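PDB 4ONQ: DNA methyltransferase, which probably transfers methyl groups from S-adenosyl-L-methionine to C5 of cytosines in DNA, here represented by its catalytic domain. Local coordinates for residues A[159-163]-A[164-168]; A[187-190]-A[191-194]; A[221-224]-A[225-229]; A[269-272]-A[273-277]. The protein carries 5 engineered substitutions. All blocks are in the same frame, centred on the assembly; numbering follows the deposited sequence.

Interaction 1 (A[159-163]-A[164-168]); sequences DQCRK and WNLVW
Cys161 O takes the N-H of Leu166 at 3.0 Å in a backbone hydrogen bond that lies in the carbonyl plane, on a lone pair. This bond spans five residues and closes the C-terminal end of helix 151-164, where Asn165 turns to positive phi (54°) and swings the chain into strand 166-170, which pairs with strand 173-176 in a two-stranded antiparallel hairpin. From the preceding carbonyl the ordinary helical bond persists: Trp164 N donates to Gln160 O over 3.1 Å, somewhat bent, with an N-H...O angle of 141°. Gln160 O also sits at the edge of the indole, in its plane, 3.3 Å from Trp164 CD1.

Lys163 and Trp164 run side by side. With its CG anti to the backbone N (chi1 169°), Lys163 lays CG over one face of the Trp164 indole, 3.8 Å from the centroid of the five-membered ring in a CH-pi contact, while CD passes beyond the rim near NE1. Replacing Trp164 by an alanine would probably strip this aliphatic chain of the surface it lies on and open a gap against Leu134 of helix 132-143. At the turn, Asn165 OD1 accepts a hydrogen bond from Asn123 N, while Leu166 faces back to the helix and packs against Ile138. Leu166 CB meets Cys161 SG at 3.9 Å.

Interaction 2 (A[187-190]-A[191-194]); sequences GFPK and NHTR
Pro189 and His192 are joined by a hydrogen bond from His192 N to Pro189 O, 3.2 Å long, with the donor well above the carbonyl plane and not on a lone pair. It closes a type II beta turn whose third residue, Asn191, takes the positive phi (78°) that this turn requires. A type I turn from Asn191 to Arg194 overlaps it, Arg194 N bonding to Asn191 O at 3.1 Å.

The aromatic contact pairs Phe188 with His192. Their planes are 26° apart but slid past each other, with centroids 4.9 Å apart, and overlap is slight: Phe188 CD1 alone comes over a face of the imidazole, toward its rim, 3.4 Å from His192 CD2. A His192 chi1 of -174° sets the ring beside its own carbonyl carbon and back toward Phe188. The proline ring adds van der Waals contact, Pro189 CG lying 3.8 Å from His192 ND1.

One polar partner outside the turns helps to hold the imidazole: His192 NE2 bonds to Ile240 O. An alanine in place of His192 would probably leave that carbonyl without its mate and bare one side of Phe188. The side chain of Phe188 lies about 5 Å from bound sinefungin, and the Gly-Phe-Pro sequence, entered through a Schellman motif at Gly187 ending helix 179-186, is consistent with motif IX of C5-cytosine methyltransferases, here at the margin of the cofactor pocket.

Interaction 3 (A[221-224]-A[225-229]); sequences SVLK and DLFPG
The connection from helix 213-220 to strand 231-236 prolongs the helical path by an irregular turn, in which Leu223 meets Leu226 and Phe227. Leu223 O is the shared acceptor: Leu226 N approaches it at 3.1 Å and Phe227 N at 3.2 Å, but both hydrogen bonds are weak, with N-H...O angles of 120° and 134°. The carbonyl is thus shared by two bent bonds instead of taking one straight helical one. Leu223 O also lies at the edge of the Phe227 ring, near its plane, 3.6 Å from CD2.

The side chains add a small apolar cluster. Leu223 reaches both partners through a single methyl, CD2, which stands 4.1 Å from Leu226 CD1 and 4.3 Å from Phe227 CE2. Leu226, its CG beside the backbone N (chi1 -62°), leans back over the preceding turn, CG being 3.8 Å from Val222 O. Phe39 of strand 39-45 touches both leucines, and Phe227 packs on Asp308.

Past Pro228 the chain enters strand 231-236, which leads to the glycine-rich cofactor loop of class I methyltransferases; such a link, with that loop following motifs that lie C-terminal in canonical C5-methyltransferases, is consistent with the circularly permuted order of the DRM family.

Interaction 4 (A[269-272]-A[273-277]); sequences IVRS and WWEQT
Arg271 lays its aliphatic stem against the carboxylate of Glu275 one helical turn on, Arg271 CD coming within 3.4 Å of Glu275 OE2. The two side chains cross, their guanidinium and carboxylate planes 53° apart, and the charged atoms do not meet: Arg271 NE stays 4.7 Å from Glu275 OE2, so the opposite charges can probably attract only weakly. Bends at chi2 and chi3 carry the guanidinium instead to Leu283 O, which NH2 hydrogen-bonds, and past Trp274, where any cation-pi attraction is long and at most weak.

The backbone is regular helix. Four successive i to i+4 bonds run from Trp273 N to Ile269 O through Gln276 N to Ser272 O, the straightest being Glu275 N to Arg271 O at 3.0 Å (166°). The helix closes on Trp273 O, which two donors grip from opposite faces of its plane: Thr277 N at 3.0 Å and Thr277 OG1 at 2.7 Å. Thr277 OG1 also lies over the centre of the Trp273 ring, 3.9 Å above its plane, and Val270 O lies at the edge of the same ring, in its plane.

The two indoles both leave their CA with CG anti to the backbone N, yet serve different neighbours. Trp273 packs on Glu244 and Val245 of helix 242-249 and meets His192, whereas Trp274 settles on the sheet, against Leu254 and Val257 of strand 254-260 and Leu283 of strand 282-286, the two strands that helix 264-276 joins in a beta-alpha-beta unit.

Overall arrangement
Two of the four contacts touch directly. Interactions 2 and 4, with centres about 11 Å apart, meet where His192 CE1 approaches Trp273 CD1 at 3.8 Å and His192 O approaches Ile269 CG2 at 3.4 Å, which ties the turns after helix 179-186 to helix 264-276. Both lie near bound sinefungin, about 5 Å from the Phe188 side chain and 7 Å from that of Val270. Interaction 3 lies on the surface, its centre about 22 Å from that of interaction 4. The centres of interactions 1 and 3 are about 40 Å apart, on opposite sides of the chain's centre. Cys316, the predicted catalytic residue, falls in the unmodelled part of the chain.

Interaction 1 (A[159-163]-A[164-168])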
loop_
_atom_site.group_PDB
_atom_site.type_symbol
_atom_site.label_atom_id
_atom_site.label_comp_id
_atom_site.label_asym_id
_atom_site.label_seq_id
_atom_site.Cartn_x
_atom_site.Cartn_y
_atom_site.Cartn_z
ATOM N N ASP A 159 5.245 16.460 18.892
ATOM C CA ASP A 159 4.519 15.259 19.206
ATOM C C ASP A 159 3.181 15.225 18.527
ATOM O O ASP A 159 2.816 14.215 18.016
ATOM C CB ASP A 159 4.338 15.045 20.729
ATOM C CG ASP A 159 5.622 14.660 21.454
ATOM O OD1 ASP A 159 6.616 14.334 20.821
ATOM O OD2 ASP A 159 5.646 14.686 22.685
ATOM N N GLN A 160 2.445 16.322 18.566
ATOM C CA GLN A 160 1.198 16.380 17.864
ATOM C C GLN A 160 1.335 16.232 16.367
ATOM O O GLN A 160 0.549 15.593 15.777
ATOM C CB GLN A 160 0.412 17.629 18.210
ATOM C CG GLN A 160 0.068 17.794 19.660
ATOM C CD GLN A 160 -0.691 16.647 20.234
ATOM O OE1 GLN A 160 -1.659 16.206 19.699
ATOM N NE2 GLN A 160 -0.246 16.179 21.338
ATOM N N CYS A 161 2.339 16.838 15.774
ATOM C CA CYS A 161 2.597 16.733 14.354
ATOM C C CYS A 161 2.949 15.360 13.859
ATOM O O CYS A 161 2.512 14.963 12.833
ATOM C CB CYS A 161 3.678 17.695 13.940
ATOM S SG CYS A 161 3.231 19.394 14.029
ATOM N N ARG A 162 3.767 14.650 14.602
ATOM C CA ARG A 162 4.072 13.289 14.294
ATOM C C ARG A 162 2.894 12.394 14.405
ATOM O O ARG A 162 2.708 11.525 13.596
ATOM C CB ARG A 162 5.141 12.776 15.213
ATOM C CG ARG A 162 6.498 13.291 14.895
ATOM C CD ARG A 162 7.497 12.986 15.972
ATOM N NE ARG A 162 8.778 13.102 15.357
ATOM C CZ ARG A 162 9.683 13.979 15.699
ATOM N NH1 ARG A 162 9.461 14.781 16.699
ATOM N NH2 ARG A 162 10.808 14.034 15.040
ATOM N N LYS A 163 2.121 12.592 15.445
ATOM C CA LYS A 163 0.962 11.795 15.693
ATOM C C LYS A 163 -0.073 11.951 14.622
ATOM O O LYS A 163 -0.740 11.041 14.268
ATOM C CB LYS A 163 0.386 12.119 17.044
ATOM C CG LYS A 163 -0.974 11.536 17.278
ATOM C CD LYS A 163 -1.410 11.679 18.708
ATOM C CE LYS A 163 -2.648 10.870 18.934
ATOM N NZ LYS A 163 -3.525 11.490 19.916
ATOM N N TRP A 164 -0.216 13.139 14.123
ATOM C CA TRP A 164 -1.286 13.404 13.170
ATOM C C TRP A 164 -0.795 13.697 11.757
ATOM O O TRP A 164 -1.598 14.014 10.882
ATOM C CB TRP A 164 -2.147 14.568 13.665
ATOM C CG TRP A 164 -2.929 14.233 14.887
ATOM C CD1 TRP A 164 -2.567 14.463 16.182
ATOM C CD2 TRP A 164 -4.207 13.592 14.933
ATOM N NE1 TRP A 164 -3.549 14.013 17.032
ATOM C CE2 TRP A 164 -4.565 13.474 16.291
ATOM C CE3 TRP A 164 -5.092 13.122 13.956
ATOM C CZ2 TRP A 164 -5.761 12.893 16.699
ATOM C CZ3 TRP A 164 -6.284 12.551 14.364
ATOM C CH2 TRP A 164 -6.607 12.438 15.722
ATOM N N ASN A 165 0.513 13.588 11.539
ATOM C CA ASN A 165 1.101 13.893 10.240
ATOM C C ASN A 165 0.727 15.295 9.759
ATOM O O ASN A 165 0.228 15.479 8.647
ATOM C CB ASN A 165 0.725 12.832 9.202
ATOM C CG ASN A 165 1.684 11.651 9.202
ATOM O OD1 ASN A 165 2.838 11.779 9.605
ATOM N ND2 ASN A 165 1.212 10.497 8.738
ATOM N N LEU A 166 0.963 16.283 10.617
ATOM C CA LEU A 166 0.706 17.671 10.267
ATOM C C LEU A 166 1.917 18.260 9.566
ATOM O O LEU A 166 3.050 17.964 9.923
ATOM C CB LEU A 166 0.369 18.474 11.518
ATOM C CG LEU A 166 -0.826 17.915 12.282
ATOM C CD1 LEU A 166 -1.021 18.678 13.568
ATOM C CD2 LEU A 166 -2.089 17.966 11.436
ATOM N N VAL A 167 1.671 19.081 8.553
ATOM C CA VAL A 167 2.743 19.692 7.787
ATOM C C VAL A 167 2.587 21.206 7.837
ATOM O O VAL A 167 1.479 21.712 7.963
ATOM C CB VAL A 167 2.724 19.202 6.326
ATOM C CG1 VAL A 167 3.006 17.696 6.265
ATOM C CG2 VAL A 167 1.380 19.519 5.672
ATOM N N TRP A 168 3.699 21.925 7.751
ATOM C CA TRP A 168 3.660 23.383 7.790
ATOM C C TRP A 168 3.263 23.947 6.438
ATOM O O TRP A 168 3.826 23.561 5.419
ATOM C CB TRP A 168 5.010 23.955 8.234
ATOM C CG TRP A 168 5.398 23.502 9.605
ATOM C CD1 TRP A 168 6.111 22.381 9.933
ATOM C CD2 TRP A 168 5.076 24.149 10.843
ATOM N NE1 TRP A 168 6.258 22.296 11.300
ATOM C CE2 TRP A 168 5.632 23.368 11.880
ATOM C CE3 TRP A 168 4.370 25.311 11.176
ATOM C CZ2 TRP A 168 5.507 23.715 13.226
ATOM C CZ3 TRP A 168 4.245 25.653 12.512
ATOM C CH2 TRP A 168 4.811 24.854 13.521
#

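Interaction 2 (A[187-190]-A[191-194])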
loop_
_atom_site.group_PDB
_atom_site.type_symbol
_atom_site.label_atom_id
_atom_site.label_comp_id
_atom_site.label_asym_id
_atom_site.label_seq_id
_atom_site.Cartn_x
_atom_site.Cartn_y
_atom_site.Cartn_z
ATOM N N GLY A 187 1.348 6.767 -4.275
ATOM C CA GLY A 187 1.650 6.350 -5.635
ATOM C C GLY A 187 0.442 6.257 -6.554
ATOM O O GLY A 187 0.504 5.641 -7.615
ATOM N N PHE A 188 -0.663 6.867 -6.146
ATOM C CA PHE A 188 -1.875 6.860 -6.956
ATOM C C PHE A 188 -1.916 8.062 -7.883
ATOM O O PHE A 188 -1.359 9.114 -7.571
ATOM C CB PHE A 188 -3.121 6.817 -6.063
ATOM C CG PHE A 188 -3.375 5.466 -5.454
ATOM C CD1 PHE A 188 -4.028 4.476 -6.177
ATOM C CD2 PHE A 188 -2.948 5.177 -4.164
ATOM C CE1 PHE A 188 -4.260 3.224 -5.615
ATOM C CE2 PHE A 188 -3.172 3.933 -3.603
ATOM C CZ PHE A 188 -3.832 2.957 -4.325
ATOM N N PRO A 189 -2.565 7.905 -9.045
ATOM C CA PRO A 189 -2.714 9.058 -9.935
ATOM C C PRO A 189 -3.604 10.107 -9.288
ATOM O O PRO A 189 -4.480 9.770 -8.496
ATOM C CB PRO A 189 -3.395 8.466 -11.168
ATOM C CG PRO A 189 -4.096 7.243 -10.665
ATOM C CD PRO A 189 -3.224 6.700 -9.575
ATOM N N LYS A 190 -3.369 11.367 -9.608
ATOM C CA LYS A 190 -4.128 12.442 -8.994
ATOM C C LYS A 190 -5.602 12.393 -9.387
ATOM O O LYS A 190 -5.931 12.199 -10.564
ATOM C CB LYS A 190 -3.535 13.802 -9.346
ATOM C CG LYS A 190 -4.319 14.945 -8.749
ATOM C CD LYS A 190 -3.607 16.261 -8.885
ATOM C CE LYS A 190 -4.423 17.366 -8.251
ATOM N NZ LYS A 190 -3.628 18.614 -8.099
ATOM N N ASN A 191 -6.455 12.585 -8.381
ATOM C CA ASN A 191 -7.916 12.547 -8.498
ATOM C C ASN A 191 -8.469 11.128 -8.552
ATOM O O ASN A 191 -9.653 10.922 -8.813
ATOM C CB ASN A 191 -8.439 13.395 -9.670
ATOM C CG ASN A 191 -8.239 14.889 -9.452
ATOM O OD1 ASN A 191 -8.045 15.347 -8.326
ATOM N ND2 ASN A 191 -8.290 15.653 -10.532
ATOM N N HIS A 192 -7.601 10.158 -8.282
ATOM C CA HIS A 192 -7.978 8.745 -8.249
ATOM C C HIS A 192 -9.195 8.506 -7.370
ATOM O O HIS A 192 -10.051 7.692 -7.693
ATOM C CB HIS A 192 -6.822 7.909 -7.711
ATOM C CG HIS A 192 -7.068 6.436 -7.767
ATOM N ND1 HIS A 192 -7.136 5.738 -8.954
ATOM C CD2 HIS A 192 -7.254 5.525 -6.783
ATOM C CE1 HIS A 192 -7.354 4.460 -8.698
ATOM N NE2 HIS A 192 -7.433 4.304 -7.388
ATOM N N THR A 193 -9.262 9.220 -6.253
ATOM C CA THR A 193 -10.328 9.015 -5.286
ATOM C C THR A 193 -11.278 10.206 -5.220
ATOM O O THR A 193 -12.151 10.245 -4.377
ATOM C CB THR A 193 -9.775 8.716 -3.856
ATOM O OG1 THR A 193 -9.044 9.848 -3.359
ATOM C CG2 THR A 193 -8.867 7.498 -3.873
ATOM N N ARG A 194 -11.116 11.169 -6.118
ATOM C CA ARG A 194 -11.923 12.382 -6.066
ATOM C C ARG A 194 -13.230 12.235 -6.849
ATOM O O ARG A 194 -13.281 11.540 -7.868
ATOM C CB ARG A 194 -11.114 13.578 -6.578
ATOM C CG ARG A 194 -11.814 14.905 -6.393
ATOM C CD ARG A 194 -11.004 16.061 -6.922
ATOM N NE ARG A 194 -11.798 17.290 -6.941
ATOM C CZ ARG A 194 -11.373 18.452 -7.428
ATOM N NH1 ARG A 194 -10.159 18.557 -7.954
ATOM N NH2 ARG A 194 -12.168 19.508 -7.396
#

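Interaction 3 (A[221-224]-A[225-229])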
loop_
_atom_site.group_PDB
_atom_site.type_symbol
_atom_site.label_atom_id
_atom_site.label_comp_id
_atom_site.label_asym_id
_atom_site.label_seq_id
_atom_site.Cartn_x
_atom_site.Cartn_y
_atom_site.Cartn_z
ATOM N N SER A 221 7.364 -6.398 -9.909
ATOM C CA SER A 221 8.053 -6.092 -11.163
ATOM C C SER A 221 8.624 -7.340 -11.832
ATOM O O SER A 221 8.745 -7.393 -13.053
ATOM C CB SER A 221 9.164 -5.068 -10.932
ATOM O OG SER A 221 10.194 -5.610 -10.132
ATOM N N VAL A 222 8.954 -8.344 -11.025
ATOM C CA VAL A 222 9.457 -9.621 -11.524
ATOM C C VAL A 222 8.446 -10.339 -12.417
ATOM O O VAL A 222 8.795 -11.283 -13.123
ATOM C CB VAL A 222 9.830 -10.574 -10.369
ATOM C CG1 VAL A 222 10.842 -9.922 -9.439
ATOM C CG2 VAL A 222 8.581 -10.987 -9.597
ATOM N N LEU A 223 7.194 -9.894 -12.386
ATOM C CA LEU A 223 6.142 -10.545 -13.157
ATOM C C LEU A 223 6.104 -10.095 -14.608
ATOM O O LEU A 223 5.517 -10.775 -15.449
ATOM C CB LEU A 223 4.773 -10.304 -12.524
ATOM C CG LEU A 223 4.555 -10.891 -11.137
ATOM C CD1 LEU A 223 3.102 -10.695 -10.710
ATOM C CD2 LEU A 223 4.937 -12.360 -11.128
ATOM N N LYS A 224 6.723 -8.956 -14.900
ATOM C CA LYS A 224 6.610 -8.357 -16.230
ATOM C C LYS A 224 7.131 -9.258 -17.348
ATOM O O LYS A 224 6.512 -9.363 -18.407
ATOM C CB LYS A 224 7.310 -6.998 -16.284
ATOM C CG LYS A 224 7.143 -6.276 -17.612
ATOM C CD LYS A 224 7.682 -4.855 -17.524
ATOM C CE LYS A 224 7.388 -4.081 -18.796
ATOM N NZ LYS A 224 5.951 -4.207 -19.161
ATOM N N ASP A 225 8.228 -9.935 -17.122
ATOM C CA ASP A 225 8.732 -10.763 -18.172
ATOM C C ASP A 225 7.923 -12.018 -18.286
ATOM O O ASP A 225 7.784 -12.573 -19.337
ATOM C CB ASP A 225 10.189 -11.118 -17.924
ATOM C CG ASP A 225 11.129 -10.191 -18.632
ATOM O OD1 ASP A 225 10.645 -9.470 -19.529
ATOM O OD2 ASP A 225 12.340 -10.178 -18.315
ATOM N N LEU A 226 7.379 -12.469 -17.178
ATOM C CA LEU A 226 6.676 -13.741 -17.149
ATOM C C LEU A 226 5.350 -13.746 -17.907
ATOM O O LEU A 226 4.939 -14.784 -18.422
ATOM C CB LEU A 226 6.459 -14.193 -15.705
ATOM C CG LEU A 226 7.722 -14.437 -14.879
ATOM C CD1 LEU A 226 7.356 -14.771 -13.441
ATOM C CD2 LEU A 226 8.552 -15.553 -15.492
ATOM N N PHE A 227 4.680 -12.600 -17.991
ATOM C CA PHE A 227 3.326 -12.583 -18.550
ATOM C C PHE A 227 3.075 -11.554 -19.647
ATOM O O PHE A 227 2.330 -10.594 -19.444
ATOM C CB PHE A 227 2.301 -12.417 -17.433
ATOM C CG PHE A 227 2.323 -13.531 -16.432
ATOM C CD1 PHE A 227 1.610 -14.694 -16.660
ATOM C CD2 PHE A 227 3.056 -13.418 -15.265
ATOM C CE1 PHE A 227 1.632 -15.723 -15.743
ATOM C CE2 PHE A 227 3.079 -14.445 -14.345
ATOM C CZ PHE A 227 2.365 -15.597 -14.585
ATOM N N PRO A 228 3.669 -11.778 -20.829
ATOM C CA PRO A 228 3.506 -10.893 -21.987
ATOM C C PRO A 228 2.114 -11.005 -22.612
ATOM O O PRO A 228 1.707 -10.124 -23.369
ATOM C CB PRO A 228 4.567 -11.403 -22.973
ATOM C CG PRO A 228 5.433 -12.356 -22.188
ATOM C CD PRO A 228 4.550 -12.915 -21.134
ATOM N N GLY A 229 1.439 -12.104 -22.358
ATOM C CA GLY A 229 0.086 -12.306 -22.808
ATOM C C GLY A 229 -0.887 -11.497 -21.997
ATOM O O GLY A 229 -2.038 -11.359 -22.328
#

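Interaction 4 (A[269-272]-A[273-277])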
loop_
_atom_site.group_PDB
_atom_site.type_symbol
_atom_site.label_atom_id
_atom_site.label_comp_id
_atom_site.label_asym_id
_atom_site.label_seq_id
_atom_site.Cartn_x
_atom_site.Cartn_y
_atom_site.Cartn_z
ATOM N N ILE A 269 -14.565 3.617 -7.545
ATOM C CA ILE A 269 -13.277 4.257 -7.791
ATOM C C ILE A 269 -12.466 3.430 -8.790
ATOM O O ILE A 269 -11.891 3.958 -9.764
ATOM C CB ILE A 269 -12.480 4.444 -6.475
ATOM C CG1 ILE A 269 -12.998 5.660 -5.709
ATOM C CG2 ILE A 269 -11.004 4.620 -6.754
ATOM C CD1 ILE A 269 -12.607 5.666 -4.248
ATOM N N VAL A 270 -12.449 2.122 -8.552
ATOM C CA VAL A 270 -11.656 1.218 -9.374
ATOM C C VAL A 270 -12.241 1.089 -10.781
ATOM O O VAL A 270 -11.502 1.045 -11.758
ATOM C CB VAL A 270 -11.486 -0.162 -8.704
ATOM C CG1 VAL A 270 -10.802 -1.144 -9.647
ATOM C CG2 VAL A 270 -10.698 -0.023 -7.409
ATOM N N ARG A 271 -13.567 1.053 -10.877
ATOM C CA ARG A 271 -14.256 1.000 -12.165
ATOM C C ARG A 271 -13.951 2.244 -13.004
ATOM O O ARG A 271 -13.606 2.144 -14.194
ATOM C CB ARG A 271 -15.767 0.857 -11.949
ATOM C CG ARG A 271 -16.610 0.934 -13.224
ATOM C CD ARG A 271 -16.339 -0.237 -14.170
ATOM N NE ARG A 271 -16.605 -1.536 -13.548
ATOM C CZ ARG A 271 -16.399 -2.709 -14.142
ATOM N NH1 ARG A 271 -15.920 -2.758 -15.380
ATOM N NH2 ARG A 271 -16.667 -3.835 -13.494
ATOM N N SER A 272 -14.075 3.413 -12.377
ATOM C CA SER A 272 -13.737 4.667 -13.041
ATOM C C SER A 272 -12.302 4.634 -13.553
ATOM O O SER A 272 -12.046 4.997 -14.700
ATOM C CB SER A 272 -13.936 5.856 -12.107
ATOM O OG SER A 272 -15.310 6.141 -11.942
ATOM N N TRP A 273 -11.379 4.179 -12.707
ATOM C CA TRP A 273 -9.978 4.052 -13.109
ATOM C C TRP A 273 -9.804 3.098 -14.292
ATOM O O TRP A 273 -8.976 3.321 -15.182
ATOM C CB TRP A 273 -9.138 3.552 -11.936
ATOM C CG TRP A 273 -7.719 3.275 -12.305
ATOM C CD1 TRP A 273 -6.707 4.182 -12.392
ATOM C CD2 TRP A 273 -7.148 2.001 -12.635
ATOM N NE1 TRP A 273 -5.541 3.554 -12.762
ATOM C CE2 TRP A 273 -5.784 2.215 -12.915
ATOM C CE3 TRP A 273 -7.657 0.702 -12.723
ATOM C CZ2 TRP A 273 -4.923 1.180 -13.275
ATOM C CZ3 TRP A 273 -6.798 -0.327 -13.078
ATOM C CH2 TRP A 273 -5.448 -0.081 -13.354
ATOM N N TRP A 274 -10.560 2.021 -14.282
ATOM C CA TRP A 274 -10.457 1.004 -15.275
ATOM C C TRP A 274 -10.828 1.544 -16.601
ATOM O O TRP A 274 -10.186 1.276 -17.585
ATOM C CB TRP A 274 -11.321 -0.177 -14.905
ATOM C CG TRP A 274 -11.153 -1.400 -15.739
ATOM C CD1 TRP A 274 -11.858 -1.765 -16.852
ATOM C CD2 TRP A 274 -10.235 -2.481 -15.532
ATOM N NE1 TRP A 274 -11.448 -2.946 -17.319
ATOM C CE2 TRP A 274 -10.477 -3.425 -16.591
ATOM C CE3 TRP A 274 -9.264 -2.751 -14.618
ATOM C CZ2 TRP A 274 -9.771 -4.575 -16.699
ATOM C CZ3 TRP A 274 -8.554 -3.906 -14.751
ATOM C CH2 TRP A 274 -8.808 -4.803 -15.763
ATOM N N GLU A 275 -11.874 2.315 -16.657
ATOM C CA GLU A 275 -12.232 3.009 -17.850
ATOM C C GLU A 275 -11.314 4.106 -18.289
ATOM O O GLU A 275 -11.031 4.223 -19.431
ATOM C CB GLU A 275 -13.634 3.520 -17.738
ATOM C CG GLU A 275 -14.573 2.370 -17.626
ATOM C CD GLU A 275 -15.969 2.761 -17.260
ATOM O OE1 GLU A 275 -16.343 3.922 -17.438
ATOM O OE2 GLU A 275 -16.701 1.877 -16.825
ATOM N N GLN A 276 -10.848 4.895 -17.357
ATOM C CA GLN A 276 -10.041 6.037 -17.626
ATOM C C GLN A 276 -8.719 5.666 -18.214
ATOM O O GLN A 276 -8.108 6.429 -18.894
ATOM C CB GLN A 276 -9.902 6.878 -16.381
ATOM C CG GLN A 276 -11.126 7.726 -16.126
ATOM C CD GLN A 276 -11.146 8.427 -14.786
ATOM O OE1 GLN A 276 -10.129 8.770 -14.253
ATOM N NE2 GLN A 276 -12.313 8.649 -14.262
ATOM N N THR A 277 -8.258 4.491 -17.889
ATOM C CA THR A 277 -7.008 4.033 -18.395
ATOM C C THR A 277 -7.227 3.168 -19.583
ATOM O O THR A 277 -6.318 2.554 -20.036
ATOM C CB THR A 277 -6.164 3.303 -17.351
ATOM O OG1 THR A 277 -6.932 2.301 -16.711
ATOM C CG2 THR A 277 -5.693 4.244 -16.355
#